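Local coordinates for epimerase (Methylomonas sp. DH-1, PDB 7CJ7), which catalyses the manganese-dependent epimerisation of ketoses at C3, most actively interconverting L-ribulose and L-xylulose, at residues D150-N155 against Y209-E214. Numbering follows the deposited sequence.
Sequences DLEVVN and YVHIGE. With MN (manganese (II) ion), chain D; SOL (L-sorbose), chain C.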
ATOM      1  N   ASP A 150      -1.437  13.180 -18.078  1.00  9.41           N
ATOM      2  CA  ASP A 150      -0.680  11.954 -17.745  1.00  9.48           C
ATOM      3  C   ASP A 150      -1.413  11.282 -16.584  1.00  9.04           C
ATOM      4  O   ASP A 150      -1.507  11.887 -15.496  1.00  9.50           O
ATOM      5  CB  ASP A 150       0.776  12.294 -17.438  1.00  9.53           C
ATOM      6  CG  ASP A 150       1.369  13.315 -18.394  1.00 10.78           C
ATOM      7  OD1 ASP A 150       1.837  12.904 -19.484  1.00 10.61           O
ATOM      8  OD2 ASP A 150       1.338  14.524 -18.047  1.00 12.80           O
ATOM      9  N   LEU A 151      -1.932  10.085 -16.825  1.00  8.98           N
ATOM     10  CA  LEU A 151      -2.782   9.347 -15.864  1.00  9.39           C
ATOM     11  C   LEU A 151      -1.872   8.488 -14.986  1.00  8.88           C
ATOM     12  O   LEU A 151      -1.226   7.549 -15.504  1.00  7.94           O
ATOM     13  CB  LEU A 151      -3.783   8.507 -16.658  1.00 10.79           C
ATOM     14  CG  LEU A 151      -4.921   9.281 -17.329  1.00 12.35           C
ATOM     15  CD1 LEU A 151      -4.438  10.223 -18.418  1.00 15.02           C
ATOM     16  CD2 LEU A 151      -5.928   8.313 -17.903  1.00 13.31           C
ATOM     17  N   GLU A 152      -1.780   8.842 -13.707  1.00  8.98           N
ATOM     18  CA  GLU A 152      -0.853   8.182 -12.766  1.00  8.55           C
ATOM     19  C   GLU A 152      -1.464   6.861 -12.291  1.00  8.86           C
ATOM     20  O   GLU A 152      -2.508   6.875 -11.622  1.00  8.57           O
ATOM     21  CB  GLU A 152      -0.542   9.080 -11.577  1.00  9.47           C
ATOM     22  CG  GLU A 152       0.623   8.560 -10.774  1.00 10.26           C
ATOM     23  CD  GLU A 152       0.973   9.443  -9.594  1.00 11.57           C
ATOM     24  OE1 GLU A 152       0.208  10.414  -9.312  1.00 14.43           O
ATOM     25  OE2 GLU A 152       2.003   9.173  -8.976  1.00 11.56           O
ATOM     26  N   VAL A 153      -0.786   5.766 -12.597  1.00  9.27           N
ATOM     27  CA  VAL A 153      -1.089   4.414 -12.051  1.00 10.70           C
ATOM     28  C   VAL A 153      -0.709   4.422 -10.574  1.00 10.29           C
ATOM     29  O   VAL A 153       0.444   4.737 -10.251  1.00 12.03           O
ATOM     30  CB  VAL A 153      -0.317   3.344 -12.836  1.00 11.69           C
ATOM     31  CG1 VAL A 153      -0.543   1.965 -12.243  1.00 13.57           C
ATOM     32  CG2 VAL A 153      -0.687   3.398 -14.311  1.00 14.04           C
ATOM     33  N   VAL A 154      -1.644   4.117  -9.690  1.00  9.59           N
ATOM     34  CA  VAL A 154      -1.325   4.114  -8.240  1.00  9.81           C
ATOM     35  C   VAL A 154      -1.782   2.785  -7.656  1.00 10.04           C
ATOM     36  O   VAL A 154      -2.482   2.014  -8.341  1.00 10.17           O
ATOM     37  CB  VAL A 154      -1.945   5.314  -7.504  1.00  9.89           C
ATOM     38  CG1 VAL A 154      -1.349   6.630  -7.979  1.00  9.50           C
ATOM     39  CG2 VAL A 154      -3.461   5.312  -7.633  1.00  9.96           C
ATOM     40  N   ASN A 155      -1.380   2.526  -6.424  1.00  9.53           N
ATOM     41  CA  ASN A 155      -1.578   1.198  -5.801  1.00  9.71           C
ATOM     42  C   ASN A 155      -3.062   1.015  -5.454  1.00  9.04           C
ATOM     43  O   ASN A 155      -3.857   1.988  -5.496  1.00  8.89           O
ATOM     44  CB  ASN A 155      -0.625   1.012  -4.615  1.00  9.23           C
ATOM     45  CG  ASN A 155      -0.988   1.862  -3.424  1.00  9.11           C
ATOM     46  OD1 ASN A 155      -2.059   1.681  -2.862  1.00 10.70           O
ATOM     47  ND2 ASN A 155      -0.109   2.784  -3.036  1.00  8.86           N
ATOM     48  N   TYR A 209       5.144  10.778 -18.121  1.00  9.45           N
ATOM     49  CA  TYR A 209       5.471  11.413 -16.814  1.00  9.11           C
ATOM     50  C   TYR A 209       5.946  10.342 -15.828  1.00  8.82           C
ATOM     51  O   TYR A 209       5.438   9.209 -15.846  1.00  8.77           O
ATOM     52  CB  TYR A 209       4.250  12.169 -16.274  1.00  9.46           C
ATOM     53  CG  TYR A 209       4.548  13.389 -15.433  1.00  9.91           C
ATOM     54  CD1 TYR A 209       4.940  13.283 -14.110  1.00 10.28           C
ATOM     55  CD2 TYR A 209       4.408  14.665 -15.955  1.00  9.73           C
ATOM     56  CE1 TYR A 209       5.208  14.408 -13.342  1.00 11.17           C
ATOM     57  CE2 TYR A 209       4.668  15.796 -15.203  1.00 10.91           C
ATOM     58  CZ  TYR A 209       5.063  15.674 -13.884  1.00 11.09           C
ATOM     59  OH  TYR A 209       5.312  16.801 -13.127  1.00 11.78           O
ATOM     60  N   VAL A 210       6.893  10.716 -14.972  1.00  7.82           N
ATOM     61  CA  VAL A 210       7.535   9.795 -14.004  1.00  7.85           C
ATOM     62  C   VAL A 210       7.627  10.469 -12.636  1.00  7.19           C
ATOM     63  O   VAL A 210       8.073  11.635 -12.560  1.00  6.91           O
ATOM     64  CB  VAL A 210       8.920   9.348 -14.497  1.00  8.38           C
ATOM     65  CG1 VAL A 210       9.704   8.691 -13.375  1.00  9.03           C
ATOM     66  CG2 VAL A 210       8.813   8.442 -15.708  1.00  8.62           C
ATOM     67  N   HIS A 211       7.192   9.748 -11.607  1.00  6.64           N
ATOM     68  CA  HIS A 211       7.490  10.050 -10.188  1.00  7.33           C
ATOM     69  C   HIS A 211       8.530   9.068  -9.663  1.00  7.86           C
ATOM     70  O   HIS A 211       8.371   7.833  -9.850  1.00  7.22           O
ATOM     71  CB  HIS A 211       6.238  10.016  -9.324  1.00  8.05           C
ATOM     72  CG  HIS A 211       5.404  11.240  -9.469  1.00  7.88           C
ATOM     73  ND1 HIS A 211       4.217  11.395  -8.790  1.00  7.78           N
ATOM     74  CD2 HIS A 211       5.579  12.360 -10.206  1.00  8.47           C
ATOM     75  CE1 HIS A 211       3.713  12.583  -9.057  1.00  8.54           C
ATOM     76  NE2 HIS A 211       4.514  13.186  -9.950  1.00  8.65           N
ATOM     77  N   ILE A 212       9.525   9.632  -8.981  1.00  8.06           N
ATOM     78  CA  ILE A 212      10.580   8.886  -8.253  1.00  8.28           C
ATOM     79  C   ILE A 212      10.235   8.995  -6.772  1.00  8.63           C
ATOM     80  O   ILE A 212      10.335  10.107  -6.213  1.00  8.79           O
ATOM     81  CB  ILE A 212      11.979   9.434  -8.572  1.00  9.40           C
ATOM     82  CG1 ILE A 212      12.270   9.420 -10.074  1.00  9.49           C
ATOM     83  CG2 ILE A 212      13.040   8.693  -7.773  1.00  9.73           C
ATOM     84  CD1 ILE A 212      12.122   8.060 -10.718  1.00  9.93           C
ATOM     85  N   GLY A 213       9.786   7.887  -6.196  1.00  9.11           N
ATOM     86  CA  GLY A 213       9.498   7.748  -4.759  1.00  9.48           C
ATOM     87  C   GLY A 213      10.117   6.479  -4.205  1.00  9.56           C
ATOM     88  O   GLY A 213      10.031   5.421  -4.867  1.00  9.74           O
ATOM     89  N   GLU A 214      10.729   6.560  -3.030  1.00  9.93           N
ATOM     90  CA  GLU A 214      11.261   5.364  -2.336  1.00 10.50           C
ATOM     91  C   GLU A 214      10.070   4.526  -1.848  1.00  9.52           C
ATOM     92  O   GLU A 214       8.928   5.026  -1.834  1.00  9.80           O
ATOM     93  CB  GLU A 214      12.210   5.798  -1.214  1.00 10.62           C
ATOM     94  CG  GLU A 214      13.006   4.664  -0.586  1.00 11.53           C
ATOM     95  CD  GLU A 214      13.691   3.689  -1.536  1.00 12.06           C
ATOM     96  OE1 GLU A 214      14.913   3.845  -1.777  1.00 13.87           O
ATOM     97  OE2 GLU A 214      13.011   2.744  -2.004  1.00 11.45           O
TER
HETATM   98 MN    MN D 302       3.119  10.046  -7.459  1.00 20.11          MN
HETATM   99  C1  SOL C 301      -0.223   9.706  -4.705  1.00 18.34           C
HETATM  100  O1  SOL C 301       0.152   8.553  -3.987  1.00 15.98           O
HETATM  101  C2  SOL C 301       0.845  10.141  -5.656  1.00 16.34           C
HETATM  102  O2  SOL C 301       1.694   9.353  -6.036  1.00 14.15           O
HETATM  103  C3  SOL C 301       0.875  11.598  -6.095  1.00 18.35           C
HETATM  104  O3  SOL C 301       1.618  11.751  -7.283  1.00 13.86           O
HETATM  105  C4  SOL C 301      -0.534  12.155  -6.272  1.00 21.18           C
HETATM  106  O4  SOL C 301      -1.211  11.417  -7.292  1.00 28.39           O
HETATM  107  C5  SOL C 301      -0.564  13.637  -6.649  1.00 24.39           C
HETATM  108  O5  SOL C 301      -1.902  14.016  -6.969  1.00 31.17           O
HETATM  109  C6  SOL C 301      -0.048  14.551  -5.558  1.00 26.53           C
HETATM  110  O6  SOL C 301      -0.061  15.913  -5.995  1.00 23.74           O
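The manganese site inside the TIM barrel joins Glu152 and His211, which reach the ion from strands 148-152 and 207-212. Strand 180-185 runs between these two, so the contact is made by side chains rather than by backbone pairing. Glu152 OE2 binds the manganese at 2.1 Å and His211 ND1 at 2.2 Å. Glu152 OE2 and His211 ND1 lie 3.1 Å apart as fellow ligands of the ion, not as a hydrogen-bonded pair. Glu152 gets there with CG anti to its backbone N (chi1 -167°) and the chain extended beyond it. Its two carboxylate oxygens divide the work: OE2 holds the ion, while OE1 accepts a hydrogen bond from O4 of L-sorbose at 2.7 Å. The sugar chelates the same manganese through O2 and O3, and Asp185 and Glu246 complete the protein ligands. The far side of the imidazole is fixed too, since His211 NE2 and Tyr209 OH are both hydrogen-bonded to Glu41 OE1.

Two residues earlier on each strand, Asp150 CB meets Tyr209 CB at 3.7 Å. The two side chains cross at about a right angle, with carboxylate and phenol ring planes 43° apart and Asp150 OD2 3.7 Å from Tyr209 CD2. Asp150 OD1 is salt-bridged to Lys5. With an alanine here, Lys5 would probably lose this carboxylate as its salt-bridge mate, and a gap is likely to open beside Tyr209 CD2, where OD2 now packs. Metal ligands at the C-terminal ends of parallel barrel strands are characteristic of the xylose isomerase-like TIM barrel, here housing a ketose 3-epimerase site.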